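Local coordinates for protein geranylgeranyl pyrophosphate synthetase (Pyrococcus horikoshii, PDB 1WY0) that probably condenses isopentenyl diphosphate with shorter allylic diphosphates to build the C20 isoprenoid geranylgeranyl diphosphate, at residues A[92-97]-A[101-106]; A[46-51]-A[78-83]; A[86-91]-A[105-110]. All coordinates share one frame; numbering follows the deposited sequence.

Contact 1 of 3, residues A[92-97]-A[101-106]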
# COMPACT_ATOMS: atom_id res chain seq x y z
N ASP A 92 -14.22 -11.80 -3.25
CA ASP A 92 -15.19 -11.83 -2.17
C ASP A 92 -16.38 -10.93 -2.48
O ASP A 92 -16.24 -9.74 -2.77
CB ASP A 92 -14.50 -11.35 -0.89
CG ASP A 92 -15.30 -11.79 0.33
OD1 ASP A 92 -15.90 -12.87 0.27
OD2 ASP A 92 -15.28 -11.08 1.33
N GLU A 93 -17.58 -11.53 -2.48
CA GLU A 93 -18.76 -10.75 -2.81
C GLU A 93 -19.11 -9.75 -1.70
O GLU A 93 -19.22 -8.55 -1.91
CB GLU A 93 -19.92 -11.71 -3.07
CG GLU A 93 -20.69 -11.35 -4.34
CD GLU A 93 -20.00 -11.93 -5.56
OE1 GLU A 93 -20.61 -11.99 -6.61
OE2 GLU A 93 -18.83 -12.29 -5.44
N THR A 94 -19.33 -10.29 -0.48
CA THR A 94 -19.79 -9.41 0.60
C THR A 94 -19.15 -9.72 1.96
O THR A 94 -19.30 -10.81 2.52
CB THR A 94 -21.31 -9.53 0.71
OG1 THR A 94 -21.65 -10.77 1.35
CG2 THR A 94 -21.96 -9.50 -0.68
N ARG A 95 -18.40 -8.73 2.47
CA ARG A 95 -17.95 -8.78 3.85
C ARG A 95 -19.10 -8.42 4.77
O ARG A 95 -19.98 -7.64 4.43
CB ARG A 95 -16.81 -7.77 4.00
CG ARG A 95 -15.97 -8.02 5.25
CD ARG A 95 -14.54 -7.49 5.10
NE ARG A 95 -13.75 -8.38 4.23
CZ ARG A 95 -13.21 -9.47 4.80
NH1 ARG A 95 -13.39 -9.70 6.09
NH2 ARG A 95 -12.52 -10.33 4.05
N ARG A 96 -19.11 -9.06 5.95
CA ARG A 96 -20.23 -8.80 6.84
C ARG A 96 -21.55 -9.04 6.10
O ARG A 96 -21.71 -9.98 5.33
CB ARG A 96 -20.14 -7.34 7.29
CG ARG A 96 -20.12 -7.19 8.81
CD ARG A 96 -18.82 -7.73 9.42
NE ARG A 96 -17.90 -6.63 9.73
CZ ARG A 96 -16.84 -6.92 10.51
NH1 ARG A 96 -16.66 -8.15 10.95
NH2 ARG A 96 -15.96 -5.96 10.82
N GLY A 97 -22.53 -8.15 6.38
CA GLY A 97 -23.80 -8.24 5.67
C GLY A 97 -23.88 -7.18 4.57
O GLY A 97 -24.95 -6.76 4.17
N VAL A 101 -15.78 -3.51 -0.77
CA VAL A 101 -15.39 -2.20 -1.29
C VAL A 101 -15.28 -2.21 -2.81
O VAL A 101 -15.77 -1.34 -3.51
CB VAL A 101 -14.05 -1.83 -0.67
CG1 VAL A 101 -13.53 -0.53 -1.29
CG2 VAL A 101 -14.19 -1.66 0.83
N HIS A 102 -14.62 -3.21 -3.40
CA HIS A 102 -14.44 -3.22 -4.85
C HIS A 102 -15.75 -3.34 -5.64
O HIS A 102 -15.86 -2.79 -6.74
CB HIS A 102 -13.44 -4.31 -5.25
CG HIS A 102 -13.96 -5.70 -5.12
ND1 HIS A 102 -13.75 -6.48 -4.00
CD2 HIS A 102 -14.73 -6.45 -5.96
CE1 HIS A 102 -14.36 -7.64 -4.15
NE2 HIS A 102 -14.96 -7.65 -5.33
N ARG A 103 -16.74 -4.03 -5.10
CA ARG A 103 -18.01 -4.16 -5.80
C ARG A 103 -18.80 -2.86 -5.80
O ARG A 103 -19.50 -2.55 -6.76
CB ARG A 103 -18.86 -5.27 -5.18
CG ARG A 103 -18.32 -6.67 -5.39
CD ARG A 103 -19.36 -7.69 -4.98
NE ARG A 103 -20.62 -7.44 -5.69
CZ ARG A 103 -21.82 -7.65 -5.16
NH1 ARG A 103 -21.94 -8.11 -3.93
NH2 ARG A 103 -22.91 -7.38 -5.88
N ILE A 104 -18.69 -2.09 -4.71
CA ILE A 104 -19.40 -0.82 -4.61
C ILE A 104 -18.74 0.32 -5.37
O ILE A 104 -19.41 1.07 -6.08
CB ILE A 104 -19.51 -0.35 -3.15
CG1 ILE A 104 -20.27 -1.37 -2.30
CG2 ILE A 104 -20.21 0.99 -3.09
CD1 ILE A 104 -20.37 -0.95 -0.83
N TRP A 105 -17.43 0.46 -5.21
CA TRP A 105 -16.69 1.54 -5.86
C TRP A 105 -15.83 1.11 -7.04
O TRP A 105 -15.24 1.93 -7.73
CB TRP A 105 -15.84 2.26 -4.80
CG TRP A 105 -16.66 3.03 -3.81
CD1 TRP A 105 -17.28 4.24 -4.03
CD2 TRP A 105 -17.02 2.64 -2.47
NE1 TRP A 105 -17.99 4.62 -2.91
CE2 TRP A 105 -17.86 3.66 -1.95
CE3 TRP A 105 -16.72 1.53 -1.67
CZ2 TRP A 105 -18.40 3.59 -0.65
CZ3 TRP A 105 -17.26 1.46 -0.39
CH2 TRP A 105 -18.09 2.50 0.11
N GLY A 106 -15.76 -0.19 -7.28
CA GLY A 106 -14.95 -0.67 -8.39
C GLY A 106 -13.58 -1.09 -7.89
O GLY A 106 -13.17 -0.70 -6.80
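Glu93 and Arg103 have the nearest CA atoms of the two segments, 7.3 Å apart, where the irregular chain 92-97 folds back beside the short helix 101-105. This loop follows helix 69-90 and carries on from what reads as the first aspartate-rich motif of the all-helical polyprenyl synthetases. Its turn toward the helix is tied by Thr100, whose hydroxyl bonds to the carbonyls of Asp92 and Glu93. Arg103, long enough to span the gap, contributes the largest share of the contact. Its CD packs 3.2 Å from Glu93 O, and a bend at the third torsion (chi3 54°) turns the guanidinium so that NH1 comes to the same oxygen. That N-H bond is weak at 3.4 Å though nearly straight (173°), and Glu93 O sits at the edge of the guanidinium, in its plane. The methyl CG2 of Thr94 meets the same edge, 3.5 Å from NH1. Glu93 contributes its aliphatic part: CG lies against Arg103 NH1, whereas the nearest charged atoms, OE1 and NE of Arg103, remain 4.6 Å apart, too far for a salt bridge. One residue earlier, His102 presents its ring edge to the loop, with CE1 3.1 Å from Asp92 O.

Contact 2 of 3, residues A[46-51]-A[78-83]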
# COMPACT_ATOMS: atom_id res chain seq x y z
N GLY A 46 -16.14 -3.35 13.15
CA GLY A 46 -15.25 -4.40 13.60
C GLY A 46 -15.01 -4.31 15.11
O GLY A 46 -15.14 -3.25 15.72
N LYS A 47 -14.68 -5.46 15.72
CA LYS A 47 -14.55 -5.49 17.17
C LYS A 47 -13.20 -4.96 17.65
O LYS A 47 -12.98 -4.72 18.83
CB LYS A 47 -14.74 -6.93 17.63
CG LYS A 47 -16.18 -7.42 17.42
CD LYS A 47 -16.39 -8.85 17.91
CE LYS A 47 -17.75 -9.43 17.47
NZ LYS A 47 -18.31 -10.24 18.55
N ARG A 48 -12.26 -4.75 16.73
CA ARG A 48 -10.95 -4.21 17.06
C ARG A 48 -10.14 -5.11 17.99
O ARG A 48 -9.49 -4.64 18.91
CB ARG A 48 -11.08 -2.83 17.73
CG ARG A 48 -12.13 -1.90 17.12
CD ARG A 48 -11.93 -1.66 15.63
NE ARG A 48 -12.85 -0.63 15.15
CZ ARG A 48 -13.25 -0.50 13.88
NH1 ARG A 48 -12.82 -1.35 12.96
NH2 ARG A 48 -14.09 0.46 13.55
N VAL A 49 -10.17 -6.42 17.73
CA VAL A 49 -9.43 -7.37 18.55
C VAL A 49 -7.93 -7.11 18.52
O VAL A 49 -7.26 -7.22 19.55
CB VAL A 49 -9.69 -8.81 18.08
CG1 VAL A 49 -8.72 -9.76 18.75
CG2 VAL A 49 -11.12 -9.22 18.41
N ARG A 50 -7.39 -6.78 17.35
CA ARG A 50 -5.96 -6.53 17.24
C ARG A 50 -5.55 -5.33 18.08
O ARG A 50 -4.61 -5.43 18.86
CB ARG A 50 -5.58 -6.33 15.77
CG ARG A 50 -5.63 -7.64 15.01
CD ARG A 50 -5.43 -7.51 13.51
NE ARG A 50 -5.64 -8.80 12.87
CZ ARG A 50 -6.82 -9.42 12.80
NH1 ARG A 50 -7.90 -8.85 13.32
NH2 ARG A 50 -6.90 -10.62 12.24
N PRO A 51 -6.25 -4.20 17.94
CA PRO A 51 -5.89 -3.02 18.75
C PRO A 51 -6.03 -3.36 20.24
O PRO A 51 -5.23 -2.92 21.06
CB PRO A 51 -6.91 -1.98 18.30
CG PRO A 51 -7.22 -2.37 16.89
CD PRO A 51 -7.32 -3.87 16.99
N ILE A 78 -3.89 -1.21 9.14
CA ILE A 78 -3.18 -2.16 8.30
C ILE A 78 -4.07 -3.37 8.06
O ILE A 78 -4.18 -3.85 6.93
CB ILE A 78 -1.85 -2.61 8.94
CG1 ILE A 78 -0.80 -1.53 8.72
CG2 ILE A 78 -1.39 -3.94 8.31
CD1 ILE A 78 0.59 -1.88 9.21
N HIS A 79 -4.71 -3.86 9.11
CA HIS A 79 -5.60 -5.01 8.98
C HIS A 79 -6.72 -4.69 7.98
O HIS A 79 -7.07 -5.53 7.14
CB HIS A 79 -6.23 -5.35 10.35
CG HIS A 79 -7.36 -6.34 10.27
ND1 HIS A 79 -7.20 -7.64 9.85
CD2 HIS A 79 -8.68 -6.20 10.54
CE1 HIS A 79 -8.36 -8.27 9.88
NE2 HIS A 79 -9.28 -7.41 10.29
N ASN A 80 -7.27 -3.49 8.07
CA ASN A 80 -8.35 -3.10 7.17
C ASN A 80 -7.92 -2.98 5.72
O ASN A 80 -8.64 -3.40 4.82
CB ASN A 80 -9.00 -1.79 7.65
CG ASN A 80 -10.12 -2.04 8.63
OD1 ASN A 80 -11.14 -2.64 8.29
ND2 ASN A 80 -9.93 -1.60 9.87
N TYR A 81 -6.74 -2.42 5.48
CA TYR A 81 -6.26 -2.32 4.11
C TYR A 81 -6.05 -3.71 3.51
O TYR A 81 -6.25 -3.91 2.31
CB TYR A 81 -4.95 -1.51 4.06
CG TYR A 81 -3.75 -2.27 3.53
CD1 TYR A 81 -2.85 -2.89 4.39
CD2 TYR A 81 -3.50 -2.34 2.16
CE1 TYR A 81 -1.72 -3.55 3.91
CE2 TYR A 81 -2.37 -3.00 1.66
CZ TYR A 81 -1.48 -3.59 2.54
OH TYR A 81 -0.34 -4.20 2.06
N SER A 82 -5.64 -4.68 4.34
CA SER A 82 -5.42 -6.02 3.82
C SER A 82 -6.74 -6.69 3.41
O SER A 82 -6.80 -7.54 2.54
CB SER A 82 -4.73 -6.85 4.90
OG SER A 82 -5.69 -7.23 5.89
N LEU A 83 -7.81 -6.29 4.12
CA LEU A 83 -9.12 -6.85 3.81
C LEU A 83 -9.64 -6.34 2.46
O LEU A 83 -10.23 -7.06 1.67
CB LEU A 83 -10.09 -6.44 4.92
CG LEU A 83 -9.76 -7.10 6.26
CD1 LEU A 83 -10.82 -6.81 7.33
CD2 LEU A 83 -9.66 -8.63 6.15
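The carbonyl oxygen of His79 is gripped twice within its own helix, by Ser82 OG at 2.5 Å and by Leu83 N at 3.2 Å, both arriving from the same face of the carbonyl plane. The serine hydroxyl comes in well off the line of the C=O bond, at 130°. A small hydroxyl suits this place because it can turn back onto the helix that carries it. The imidazole of the same residue is what reaches segment 46-51. With CG anti to the backbone N (chi1 168°), the ring stands out from helix 69-90 and receives the guanidinium of Arg50 flat on one face. The planes differ by 10° and the centres are 3.7 Å apart; Arg50 CZ lies 3.5 Å from His79 ND1, and NH1 sits over the ring centre. Arg50 runs extended from CG to NE, and its CD touches His79 CB at 3.9 Å, so the methylenes share in the packing. Leu83 CG backs the opposite ring face, 4.0 Å above its plane.

Segment 46-51 belongs to the GKRxRP sequence of polyprenyl synthetases, which in relatives lines the isopentenyl diphosphate pocket; the motif suggests that Arg50 and its neighbours probably serve the same pocket here, and the stack on His79 fixes the plane of the guanidinium. Arg48 behaves differently. Its CB points away from helix 69-90, yet the chain doubles back until NH1 is 4.2 Å from Asn80 ND2, two donors side by side without a bond. Each has a better partner: Arg48 forms salt bridges with Asp19 and Glu76 and bonds to Pro42 O, while Asn80 ND2 donates to Glu76 O. Gly46 O lies over one face of the Arg48 guanidinium, 3.5 Å above its plane and toward the rim.

Contact 3 of 3, residues A[86-91]-A[105-110]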
# COMPACT_ATOMS: atom_id res chain seq x y z
N ASP A 86 -7.39 -7.91 -0.29
CA ASP A 86 -7.59 -9.36 -0.34
C ASP A 86 -8.97 -9.72 -0.91
O ASP A 86 -9.17 -10.74 -1.55
CB ASP A 86 -7.46 -9.91 1.08
CG ASP A 86 -5.98 -10.10 1.41
OD1 ASP A 86 -5.16 -9.76 0.55
OD2 ASP A 86 -5.67 -10.55 2.50
N ASP A 87 -9.95 -8.84 -0.63
CA ASP A 87 -11.30 -9.09 -1.14
C ASP A 87 -11.34 -8.98 -2.67
O ASP A 87 -12.14 -9.61 -3.34
CB ASP A 87 -12.24 -8.06 -0.51
CG ASP A 87 -12.79 -8.62 0.79
OD1 ASP A 87 -12.32 -9.68 1.21
OD2 ASP A 87 -13.67 -7.99 1.38
N ILE A 88 -10.46 -8.13 -3.19
CA ILE A 88 -10.37 -7.92 -4.63
C ILE A 88 -9.82 -9.19 -5.26
O ILE A 88 -10.30 -9.66 -6.28
CB ILE A 88 -9.39 -6.77 -5.01
CG1 ILE A 88 -9.97 -5.42 -4.61
CG2 ILE A 88 -9.13 -6.79 -6.52
CD1 ILE A 88 -9.05 -4.25 -4.86
N MET A 89 -8.81 -9.74 -4.61
CA MET A 89 -8.15 -10.94 -5.08
C MET A 89 -8.99 -12.20 -4.94
O MET A 89 -9.10 -12.99 -5.88
CB MET A 89 -6.82 -11.10 -4.35
CG MET A 89 -5.85 -9.95 -4.62
SD MET A 89 -4.27 -10.21 -3.85
CE MET A 89 -3.78 -8.56 -3.42
N ASP A 90 -9.57 -12.38 -3.76
CA ASP A 90 -10.40 -13.55 -3.46
C ASP A 90 -11.75 -13.49 -4.17
O ASP A 90 -12.51 -14.46 -4.15
CB ASP A 90 -10.63 -13.64 -1.94
CG ASP A 90 -9.39 -14.15 -1.19
OD1 ASP A 90 -8.26 -13.95 -1.67
OD2 ASP A 90 -9.56 -14.74 -0.09
N MET A 91 -12.05 -12.36 -4.80
CA MET A 91 -13.32 -12.20 -5.48
C MET A 91 -14.47 -12.30 -4.46
O MET A 91 -15.54 -12.82 -4.76
CB MET A 91 -13.48 -13.26 -6.57
CG MET A 91 -12.42 -13.18 -7.67
SD MET A 91 -12.63 -14.39 -9.01
CE MET A 91 -13.74 -13.46 -10.14
N TRP A 105 -17.43 0.46 -5.21
CA TRP A 105 -16.69 1.54 -5.86
C TRP A 105 -15.83 1.11 -7.04
O TRP A 105 -15.24 1.93 -7.73
CB TRP A 105 -15.84 2.26 -4.80
CG TRP A 105 -16.66 3.03 -3.81
CD1 TRP A 105 -17.28 4.24 -4.03
CD2 TRP A 105 -17.02 2.64 -2.47
NE1 TRP A 105 -17.99 4.62 -2.91
CE2 TRP A 105 -17.86 3.66 -1.95
CE3 TRP A 105 -16.72 1.53 -1.67
CZ2 TRP A 105 -18.40 3.59 -0.65
CZ3 TRP A 105 -17.26 1.46 -0.39
CH2 TRP A 105 -18.09 2.50 0.11
N GLY A 106 -15.76 -0.19 -7.28
CA GLY A 106 -14.95 -0.67 -8.39
C GLY A 106 -13.58 -1.09 -7.89
O GLY A 106 -13.17 -0.70 -6.80
N VAL A 107 -12.88 -1.87 -8.70
CA VAL A 107 -11.56 -2.38 -8.35
C VAL A 107 -10.50 -1.30 -8.19
O VAL A 107 -9.72 -1.32 -7.24
CB VAL A 107 -11.12 -3.43 -9.41
CG1 VAL A 107 -9.67 -3.81 -9.22
CG2 VAL A 107 -12.02 -4.65 -9.30
N ASN A 108 -10.47 -0.34 -9.11
CA ASN A 108 -9.48 0.74 -9.06
C ASN A 108 -9.60 1.58 -7.80
O ASN A 108 -8.60 1.83 -7.13
CB ASN A 108 -9.60 1.64 -10.30
CG ASN A 108 -9.25 0.90 -11.60
OD1 ASN A 108 -8.74 -0.22 -11.58
ND2 ASN A 108 -9.53 1.53 -12.73
N MET A 109 -10.81 2.04 -7.47
CA MET A 109 -10.99 2.84 -6.27
C MET A 109 -10.74 2.00 -5.01
O MET A 109 -10.31 2.53 -3.99
CB MET A 109 -12.39 3.45 -6.25
CG MET A 109 -12.60 4.49 -5.12
SD MET A 109 -11.45 5.89 -5.25
CE MET A 109 -12.00 6.63 -6.85
N ALA A 110 -11.01 0.70 -5.10
CA ALA A 110 -10.78 -0.19 -3.96
C ALA A 110 -9.27 -0.33 -3.73
O ALA A 110 -8.80 -0.36 -2.59
CB ALA A 110 -11.38 -1.56 -4.24
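Ile88 reaches across to Ala110 and Val107, joining the end of helix 69-90 to the first turn of helix 107-126 in the all-helical polyprenyl synthetase fold. The closest meeting is Ile88 CD1 with Ala110 CB, 3.6 Å. Alanine suits this spot because its single methyl lets the longer isoleucine branch come in close to the helix. CD1 also lies 3.8 Å from Val107 O, against the backbone of that first turn. The two branches of Ile88 divide the work: CG1 sits beside its backbone N (chi1 -70°) and carries CD1 toward Ala110, whereas CG2 turns to Val107 CG1 at 4.1 Å. Cut back to an alanine here, the side chain would lose CD1 and CG2, which would probably open a gap beside Ala110 and leave Val107 CG1 without this apolar neighbour.

Further out, other groups close round Ile88. It lies within the DDIMD sequence of the first aspartate-rich motif, which in relatives binds magnesium and the allylic diphosphate; its apolar side chain faces inward from that polar run. The side chain of His102 also packs on Ile88, and so does Ile111 of the second subunit, so the contact borders the dimer interface. Nearby, Met89 O takes a weak hydrogen bond from Asn108 ND2 of that subunit. At the start of helix 107-126, Gly106 occupies the N-cap with positive phi (96°), a conformation in which a CB would jam against the preceding carbonyl. From there Gly106 O accepts the amide of Ala110, N to O 3.1 Å.

Overall arrangement
All three contacts use helix 69-90 or the chain that follows it. Contact 2 closes first along the sequence; contact 3 then encloses contact 1, and the two end on the same stretch, sharing Trp105 and Gly106. Their centres lie about 8 Å apart, while contact 2 is about 16 Å from contact 1 and 17 Å from contact 3. A salt bridge from Arg95 NE to Asp87 OD2, 2.9 Å long, joins contacts 1 and 3. Contact 2 meets contact 1 where Arg96 and Gly46 pack together. One helix thus connects the aspartate-rich end with the GKRxRP region, consistent with the neighbouring allylic and isopentenyl diphosphate sites of related synthases.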